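Glycosylation Associate Protein 1 (Streptococcus agalactiae serotype V, PDB 6OYC) probably takes part, within the Gap123 complex, in glycosylating adhesins and exporting them through the accessory Sec system, as a GT-B-like, sugar-binding protein. Local coordinates at residues 44-49 against 505-510; 416-421 against 435-440. All coordinates share one frame; numbering follows the deposited sequence.

Interaction 1 (44-49 against 505-510); sequences AGKESR and QLVERI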
ATOM      1  N   ALA A  44     -18.006   8.136 -10.052  1.00 47.34           N
ATOM      2  CA  ALA A  44     -18.644   8.330 -11.341  1.00 46.52           C
ATOM      3  C   ALA A  44     -19.890   7.482 -11.496  1.00 47.41           C
ATOM      4  O   ALA A  44     -20.541   7.556 -12.542  1.00 45.23           O
ATOM      5  CB  ALA A  44     -17.665   8.021 -12.476  1.00 45.42           C
ATOM      6  N   GLY A  45     -20.225   6.671 -10.495  1.00 46.29           N
ATOM      7  CA  GLY A  45     -21.433   5.871 -10.563  1.00 45.28           C
ATOM      8  C   GLY A  45     -21.372   4.648 -11.452  1.00 45.74           C
ATOM      9  O   GLY A  45     -22.424   4.082 -11.759  1.00 50.84           O
ATOM     10  N   LYS A  46     -20.187   4.201 -11.859  1.00 46.28           N
ATOM     11  CA  LYS A  46     -20.087   3.001 -12.682  1.00 45.91           C
ATOM     12  C   LYS A  46     -20.232   1.736 -11.843  1.00 45.94           C
ATOM     13  O   LYS A  46     -19.861   1.690 -10.667  1.00 47.70           O
ATOM     14  CB  LYS A  46     -18.755   2.971 -13.431  1.00 45.41           C
ATOM     15  CG  LYS A  46     -18.504   4.222 -14.266  1.00 48.09           C
ATOM     16  CD  LYS A  46     -19.774   4.634 -14.995  1.00 42.89           C
ATOM     17  CE  LYS A  46     -19.473   5.188 -16.363  1.00 49.29           C
ATOM     18  NZ  LYS A  46     -19.638   6.653 -16.436  1.00 49.06           N
ATOM     19  N   GLU A  47     -20.796   0.710 -12.459  1.00 45.28           N
ATOM     20  CA  GLU A  47     -20.850  -0.611 -11.854  1.00 47.80           C
ATOM     21  C   GLU A  47     -19.488  -1.274 -12.014  1.00 45.94           C
ATOM     22  O   GLU A  47     -18.923  -1.289 -13.109  1.00 42.67           O
ATOM     23  CB  GLU A  47     -21.944  -1.447 -12.520  1.00 46.96           C
ATOM     24  CG  GLU A  47     -22.864  -2.188 -11.557  1.00 60.02           C
ATOM     25  CD  GLU A  47     -23.645  -1.260 -10.629  1.00 67.55           C
ATOM     26  OE1 GLU A  47     -23.485  -1.389  -9.394  1.00 71.42           O
ATOM     27  OE2 GLU A  47     -24.424  -0.409 -11.125  1.00 72.62           O
ATOM     28  N   SER A  48     -18.937  -1.794 -10.921  1.00 47.93           N
ATOM     29  CA  SER A  48     -17.618  -2.389 -11.026  1.00 45.76           C
ATOM     30  C   SER A  48     -17.440  -3.463  -9.966  1.00 47.46           C
ATOM     31  O   SER A  48     -18.157  -3.507  -8.966  1.00 48.91           O
ATOM     32  CB  SER A  48     -16.518  -1.335 -10.915  1.00 40.45           C
ATOM     33  OG  SER A  48     -16.625  -0.648  -9.702  1.00 46.02           O
ATOM     34  N   ARG A  49     -16.469  -4.335 -10.210  1.00 41.83           N
ATOM     35  CA  ARG A  49     -16.162  -5.414  -9.291  1.00 42.87           C
ATOM     36  C   ARG A  49     -14.664  -5.671  -9.320  1.00 40.17           C
ATOM     37  O   ARG A  49     -14.009  -5.507 -10.353  1.00 39.33           O
ATOM     38  CB  ARG A  49     -16.937  -6.690  -9.647  1.00 41.88           C
ATOM     39  CG  ARG A  49     -16.559  -7.892  -8.817  1.00 39.67           C
ATOM     40  CD  ARG A  49     -17.727  -8.842  -8.664  1.00 43.40           C
ATOM     41  NE  ARG A  49     -18.015  -9.502  -9.912  1.00 48.57           N
ATOM     42  CZ  ARG A  49     -19.198  -9.518 -10.509  1.00 47.24           C
ATOM     43  NH1 ARG A  49     -20.248  -8.916  -9.964  1.00 43.19           N
ATOM     44  NH2 ARG A  49     -19.314 -10.152 -11.669  1.00 45.68           N
ATOM     45  N   GLN A 505     -15.207  13.504 -15.120  1.00 55.68           N
ATOM     46  CA  GLN A 505     -14.782  13.824 -16.478  1.00 59.58           C
ATOM     47  C   GLN A 505     -13.608  12.959 -16.915  1.00 52.45           C
ATOM     48  O   GLN A 505     -13.532  12.549 -18.076  1.00 56.04           O
ATOM     49  CB  GLN A 505     -14.432  15.305 -16.582  1.00 63.54           C
ATOM     50  CG  GLN A 505     -15.633  16.216 -16.430  1.00 70.28           C
ATOM     51  CD  GLN A 505     -15.836  16.672 -15.001  1.00 73.20           C
ATOM     52  OE1 GLN A 505     -15.295  16.076 -14.059  1.00 73.36           O
ATOM     53  NE2 GLN A 505     -16.637  17.723 -14.826  1.00 76.82           N
ATOM     54  N   LEU A 506     -12.685  12.678 -16.005  1.00 51.44           N
ATOM     55  CA  LEU A 506     -11.581  11.782 -16.319  1.00 52.78           C
ATOM     56  C   LEU A 506     -12.095  10.394 -16.698  1.00 52.94           C
ATOM     57  O   LEU A 506     -11.677   9.815 -17.712  1.00 47.95           O
ATOM     58  CB  LEU A 506     -10.630  11.719 -15.120  1.00 52.43           C
ATOM     59  CG  LEU A 506      -9.250  11.118 -15.346  1.00 50.88           C
ATOM     60  CD1 LEU A 506      -8.604  11.690 -16.592  1.00 44.96           C
ATOM     61  CD2 LEU A 506      -8.389  11.367 -14.129  1.00 52.33           C
ATOM     62  N   VAL A 507     -13.030   9.857 -15.902  1.00 49.92           N
ATOM     63  CA  VAL A 507     -13.588   8.532 -16.175  1.00 48.13           C
ATOM     64  C   VAL A 507     -14.226   8.500 -17.555  1.00 49.69           C
ATOM     65  O   VAL A 507     -14.029   7.560 -18.334  1.00 48.78           O
ATOM     66  CB  VAL A 507     -14.606   8.141 -15.088  1.00 48.67           C
ATOM     67  CG1 VAL A 507     -15.436   6.956 -15.543  1.00 42.94           C
ATOM     68  CG2 VAL A 507     -13.900   7.831 -13.776  1.00 48.00           C
ATOM     69  N   GLU A 508     -15.006   9.531 -17.874  1.00 52.94           N
ATOM     70  CA  GLU A 508     -15.659   9.595 -19.173  1.00 53.05           C
ATOM     71  C   GLU A 508     -14.643   9.727 -20.302  1.00 52.50           C
ATOM     72  O   GLU A 508     -14.828   9.149 -21.375  1.00 53.75           O
ATOM     73  CB  GLU A 508     -16.649  10.755 -19.191  1.00 57.75           C
ATOM     74  CG  GLU A 508     -17.791  10.552 -20.157  1.00 65.47           C
ATOM     75  CD  GLU A 508     -18.743   9.458 -19.706  1.00 69.53           C
ATOM     76  OE1 GLU A 508     -18.667   9.040 -18.522  1.00 63.77           O
ATOM     77  OE2 GLU A 508     -19.568   9.019 -20.543  1.00 71.49           O
ATOM     78  N   ARG A 509     -13.559  10.472 -20.078  1.00 54.04           N
ATOM     79  CA  ARG A 509     -12.500  10.559 -21.085  1.00 61.22           C
ATOM     80  C   ARG A 509     -11.864   9.195 -21.331  1.00 53.20           C
ATOM     81  O   ARG A 509     -11.659   8.793 -22.482  1.00 53.05           O
ATOM     82  CB  ARG A 509     -11.444  11.579 -20.651  1.00 63.57           C
ATOM     83  CG  ARG A 509     -10.243  11.693 -21.594  1.00 70.34           C
ATOM     84  CD  ARG A 509      -9.443  12.965 -21.313  1.00 83.80           C
ATOM     85  NE  ARG A 509     -10.273  14.155 -21.484  1.00135.30           N
ATOM     86  CZ  ARG A 509     -10.700  14.924 -20.488  1.00117.63           C
ATOM     87  NH1 ARG A 509     -10.367  14.643 -19.232  1.00 88.81           N
ATOM     88  NH2 ARG A 509     -11.460  15.981 -20.748  1.00142.64           N
ATOM     89  N   ILE A 510     -11.537   8.476 -20.252  1.00 51.94           N
ATOM     90  CA  ILE A 510     -11.010   7.118 -20.376  1.00 50.99           C
ATOM     91  C   ILE A 510     -11.988   6.252 -21.151  1.00 47.26           C
ATOM     92  O   ILE A 510     -11.614   5.567 -22.109  1.00 47.46           O
ATOM     93  CB  ILE A 510     -10.721   6.521 -18.982  1.00 45.61           C
ATOM     94  CG1 ILE A 510      -9.605   7.290 -18.285  1.00 44.97           C
ATOM     95  CG2 ILE A 510     -10.347   5.048 -19.084  1.00 40.54           C
ATOM     96  CD1 ILE A 510      -9.536   7.006 -16.803  1.00 44.25           C
TER

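Interaction 2 (416-421 against 435-440); sequences DIINRL and DLYTQI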
ATOM      1  N   ASP A 416      -1.822   6.455   9.624  1.00 35.33           N
ATOM      2  CA  ASP A 416      -1.001   7.357  10.430  1.00 33.54           C
ATOM      3  C   ASP A 416      -0.667   8.626   9.661  1.00 32.37           C
ATOM      4  O   ASP A 416      -0.889   9.739  10.146  1.00 32.12           O
ATOM      5  CB  ASP A 416       0.295   6.672  10.833  1.00 37.13           C
ATOM      6  CG  ASP A 416       0.146   5.831  12.044  1.00 39.66           C
ATOM      7  OD1 ASP A 416      -0.958   5.825  12.621  1.00 47.56           O
ATOM      8  OD2 ASP A 416       1.126   5.146  12.396  1.00 40.81           O
ATOM      9  N   ILE A 417      -0.125   8.465   8.452  1.00 31.89           N
ATOM     10  CA  ILE A 417       0.283   9.608   7.646  1.00 32.19           C
ATOM     11  C   ILE A 417      -0.892  10.534   7.433  1.00 31.17           C
ATOM     12  O   ILE A 417      -0.785  11.756   7.580  1.00 33.74           O
ATOM     13  CB  ILE A 417       0.857   9.132   6.305  1.00 30.82           C
ATOM     14  CG1 ILE A 417       2.129   8.312   6.548  1.00 29.95           C
ATOM     15  CG2 ILE A 417       1.071  10.327   5.363  1.00 29.24           C
ATOM     16  CD1 ILE A 417       2.622   7.613   5.305  1.00 22.72           C
ATOM     17  N   ILE A 418      -2.037   9.948   7.088  1.00 31.06           N
ATOM     18  CA  ILE A 418      -3.243  10.719   6.846  1.00 31.95           C
ATOM     19  C   ILE A 418      -3.625  11.492   8.095  1.00 35.24           C
ATOM     20  O   ILE A 418      -3.947  12.685   8.028  1.00 35.74           O
ATOM     21  CB  ILE A 418      -4.377   9.790   6.376  1.00 32.06           C
ATOM     22  CG1 ILE A 418      -4.073   9.245   4.974  1.00 30.62           C
ATOM     23  CG2 ILE A 418      -5.695  10.544   6.398  1.00 32.55           C
ATOM     24  CD1 ILE A 418      -5.007   8.098   4.520  1.00 30.27           C
ATOM     25  N   ASN A 419      -3.563  10.839   9.260  1.00 33.04           N
ATOM     26  CA  ASN A 419      -3.892  11.545  10.488  1.00 32.87           C
ATOM     27  C   ASN A 419      -2.847  12.605  10.799  1.00 36.06           C
ATOM     28  O   ASN A 419      -3.192  13.729  11.181  1.00 36.15           O
ATOM     29  CB  ASN A 419      -4.043  10.562  11.639  1.00 32.64           C
ATOM     30  CG  ASN A 419      -5.436   9.984  11.704  1.00 38.50           C
ATOM     31  OD1 ASN A 419      -6.321  10.530  12.363  1.00 41.68           O
ATOM     32  ND2 ASN A 419      -5.655   8.894  10.979  1.00 37.36           N
ATOM     33  N   ARG A 420      -1.569  12.288  10.580  1.00 34.55           N
ATOM     34  CA  ARG A 420      -0.525  13.234  10.944  1.00 38.32           C
ATOM     35  C   ARG A 420      -0.565  14.480  10.051  1.00 39.07           C
ATOM     36  O   ARG A 420      -0.205  15.573  10.499  1.00 43.05           O
ATOM     37  CB  ARG A 420       0.840  12.522  10.943  1.00 38.75           C
ATOM     38  CG  ARG A 420       1.908  13.181  11.891  1.00 53.99           C
ATOM     39  CD  ARG A 420       1.573  12.951  13.414  1.00 54.82           C
ATOM     40  NE  ARG A 420       2.630  13.271  14.393  1.00 69.78           N
ATOM     41  CZ  ARG A 420       3.202  14.471  14.591  1.00 73.02           C
ATOM     42  NH1 ARG A 420       2.848  15.544  13.881  1.00 67.47           N
ATOM     43  NH2 ARG A 420       4.150  14.600  15.517  1.00 75.42           N
ATOM     44  N   LEU A 421      -1.076  14.360   8.825  1.00 37.27           N
ATOM     45  CA  LEU A 421      -1.118  15.467   7.882  1.00 37.02           C
ATOM     46  C   LEU A 421      -2.375  16.313   8.003  1.00 40.72           C
ATOM     47  O   LEU A 421      -2.491  17.321   7.294  1.00 40.49           O
ATOM     48  CB  LEU A 421      -1.009  14.935   6.453  1.00 33.50           C
ATOM     49  CG  LEU A 421       0.403  14.494   6.065  1.00 35.36           C
ATOM     50  CD1 LEU A 421       0.393  13.763   4.714  1.00 33.31           C
ATOM     51  CD2 LEU A 421       1.352  15.683   6.035  1.00 33.07           C
ATOM     52  N   ASP A 435       9.685  10.603  -1.007  1.00 30.63           N
ATOM     53  CA  ASP A 435       8.712   9.543  -0.781  1.00 31.89           C
ATOM     54  C   ASP A 435       7.468   9.738  -1.658  1.00 32.94           C
ATOM     55  O   ASP A 435       6.870  10.822  -1.700  1.00 31.61           O
ATOM     56  CB  ASP A 435       8.337   9.503   0.704  1.00 30.66           C
ATOM     57  CG  ASP A 435       7.298   8.432   1.015  1.00 30.60           C
ATOM     58  OD1 ASP A 435       7.651   7.247   0.962  1.00 31.85           O
ATOM     59  OD2 ASP A 435       6.126   8.772   1.294  1.00 28.41           O
ATOM     60  N   LEU A 436       7.092   8.675  -2.369  1.00 30.26           N
ATOM     61  CA  LEU A 436       5.995   8.762  -3.329  1.00 32.09           C
ATOM     62  C   LEU A 436       4.666   9.015  -2.633  1.00 33.66           C
ATOM     63  O   LEU A 436       3.905   9.907  -3.035  1.00 33.00           O
ATOM     64  CB  LEU A 436       5.916   7.479  -4.162  1.00 33.33           C
ATOM     65  CG  LEU A 436       4.671   7.404  -5.059  1.00 35.70           C
ATOM     66  CD1 LEU A 436       4.765   8.500  -6.110  1.00 39.84           C
ATOM     67  CD2 LEU A 436       4.478   6.023  -5.719  1.00 32.85           C
ATOM     68  N   TYR A 437       4.354   8.227  -1.595  1.00 30.66           N
ATOM     69  CA  TYR A 437       3.053   8.378  -0.967  1.00 30.85           C
ATOM     70  C   TYR A 437       2.900   9.777  -0.372  1.00 32.67           C
ATOM     71  O   TYR A 437       1.821  10.372  -0.440  1.00 33.80           O
ATOM     72  CB  TYR A 437       2.815   7.312   0.106  1.00 23.96           C
ATOM     73  CG  TYR A 437       1.406   7.497   0.634  1.00 30.57           C
ATOM     74  CD1 TYR A 437       0.309   7.182  -0.160  1.00 29.57           C
ATOM     75  CD2 TYR A 437       1.164   8.076   1.872  1.00 31.45           C
ATOM     76  CE1 TYR A 437      -1.000   7.388   0.287  1.00 31.92           C
ATOM     77  CE2 TYR A 437      -0.158   8.286   2.331  1.00 30.93           C
ATOM     78  CZ  TYR A 437      -1.227   7.942   1.531  1.00 30.93           C
ATOM     79  OH  TYR A 437      -2.529   8.148   1.949  1.00 30.63           O
ATOM     80  N   THR A 438       3.978  10.322   0.197  1.00 30.57           N
ATOM     81  CA  THR A 438       3.950  11.685   0.724  1.00 32.38           C
ATOM     82  C   THR A 438       3.623  12.696  -0.370  1.00 34.91           C
ATOM     83  O   THR A 438       2.857  13.640  -0.141  1.00 34.22           O
ATOM     84  CB  THR A 438       5.292  12.014   1.386  1.00 30.28           C
ATOM     85  OG1 THR A 438       5.535  11.082   2.445  1.00 32.65           O
ATOM     86  CG2 THR A 438       5.299  13.426   1.963  1.00 33.36           C
ATOM     87  N   GLN A 439       4.195  12.519  -1.565  1.00 35.41           N
ATOM     88  CA  GLN A 439       3.854  13.396  -2.684  1.00 35.63           C
ATOM     89  C   GLN A 439       2.372  13.292  -3.032  1.00 36.85           C
ATOM     90  O   GLN A 439       1.700  14.312  -3.237  1.00 34.69           O
ATOM     91  CB  GLN A 439       4.706  13.057  -3.904  1.00 35.19           C
ATOM     92  CG  GLN A 439       6.177  13.308  -3.724  1.00 37.46           C
ATOM     93  CD  GLN A 439       6.955  12.949  -4.964  1.00 42.72           C
ATOM     94  OE1 GLN A 439       7.093  11.766  -5.321  1.00 44.50           O
ATOM     95  NE2 GLN A 439       7.449  13.965  -5.651  1.00 41.59           N
ATOM     96  N   ILE A 440       1.850  12.059  -3.117  1.00 36.18           N
ATOM     97  CA  ILE A 440       0.427  11.858  -3.401  1.00 35.36           C
ATOM     98  C   ILE A 440      -0.428  12.526  -2.340  1.00 36.03           C
ATOM     99  O   ILE A 440      -1.436  13.174  -2.650  1.00 37.43           O
ATOM    100  CB  ILE A 440       0.103  10.357  -3.501  1.00 35.96           C
ATOM    101  CG1 ILE A 440       0.668   9.766  -4.797  1.00 35.67           C
ATOM    102  CG2 ILE A 440      -1.401  10.123  -3.401  1.00 33.23           C
ATOM    103  CD1 ILE A 440       0.919   8.274  -4.694  1.00 32.65           C
TER

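Interaction 1 (44-49 against 505-510)
K46 and V507 open a contact in which one long side chain links an apolar patch to a charge pair nearer solvent. At CB the lysine points at helix 505-512 but does not yet touch it. With CG anti to the carbonyl carbon (chi1 -55°), the chain runs across the flank of the helix, and CG passes 4.3 Å from V507 CG1. CD swings away from V507 CG1, and CE returns to 4.5 Å from it. At the tip NZ lies 3.3 Å from E508 OE1, a salt bridge whose hydrogen bond is weak. The lysine and glutamate chains meet nearly perpendicular. E508 is solvent-exposed, which probably softens the attraction.

Next to it, A44 CB sits between the two branches of V507, 3.9 Å from CG1 and 4.0 Å from CG2. M40, from the preceding helix 33-43, also packs on V507, while K46 also touches F41 and F2. G45, with positive phi, closes helix 33-43 in a Schellman motif and redirects the chain toward strand 48-52. The arrangement is consistent with a GT-B fold, in which the C-terminal helix returns to the N-terminal domain.

Interaction 2 (416-421 against 435-440)
Y437 meets I417 and I418 with different parts of its side chain, a clear instance of one aromatic residue serving two neighbours on a facing helix. Its CG stands anti to the backbone N (chi1 -176°), which directs the ring at helix 414-420. The I417 side chain and the ring run antiparallel, side by side. The two methyls of the isoleucine approach the ring differently: CG2 lies in the ring plane at its edge, 3.9 Å from Y437 CE2, whereas CD1 comes in obliquely, 3.8 Å from Y437 CD2. I417 thus lines the CD2-CE2 side of the ring without stacking on it.

I418 lies roughly perpendicular to the tyrosine and packs CG1 against the phenol oxygen, 3.6 Å from Y437 OH, with CD1 equally near. These are van der Waals contacts of carbon with oxygen; the hydroxyl's hydrogen-bond partner is D304 OD2, in the segment joining the two parallel sheets, and this bond probably restrains the ring from its far end.

The start of the tyrosine's helix is itself secured. D435 is the N-cap, and its OD2 accepts from T438 N at 2.9 Å and from T438 OG1 at 2.6 Å. The two donors reach OD2 on its anti side, 32° and 23° off the carboxylate plane on opposite faces, so two bonds hold this one oxygen. T438 OG1 also bonds Y356 OH.

Beneath the pair lies the C-terminal parallel sheet, with I417 resting on Y321 and T438 on I427. Helix 414-420 leads into strand 426-428, and helix 436-445 leads out of it to the adjacent strand 449-451, a beta-alpha-beta crossover. Such neighbouring helices packed over a parallel sheet are characteristic of the Rossmann-like domains of the GT-B fold.

In the fold
Each interaction belongs to a different parallel sheet. The centre of interaction 1 lies about 23 Å from the chain centre, where the C-terminal helix returns to the N-terminal sheet after 455 intervening residues; that of interaction 2, about 12 Å from the chain centre, joins sequence neighbours over the C-terminal sheet, nested inside that long loop. Nearest atoms are about 13 Å apart, so the two do not touch; both are partly buried. The chemistry follows the location. The outer contact, the smaller of the two, mixes methyl packing with a weak charge pair whose glutamate is exposed, whereas the inner one is aromatic and aliphatic, its polar groups bonding within the helix start or to other parts of the chain.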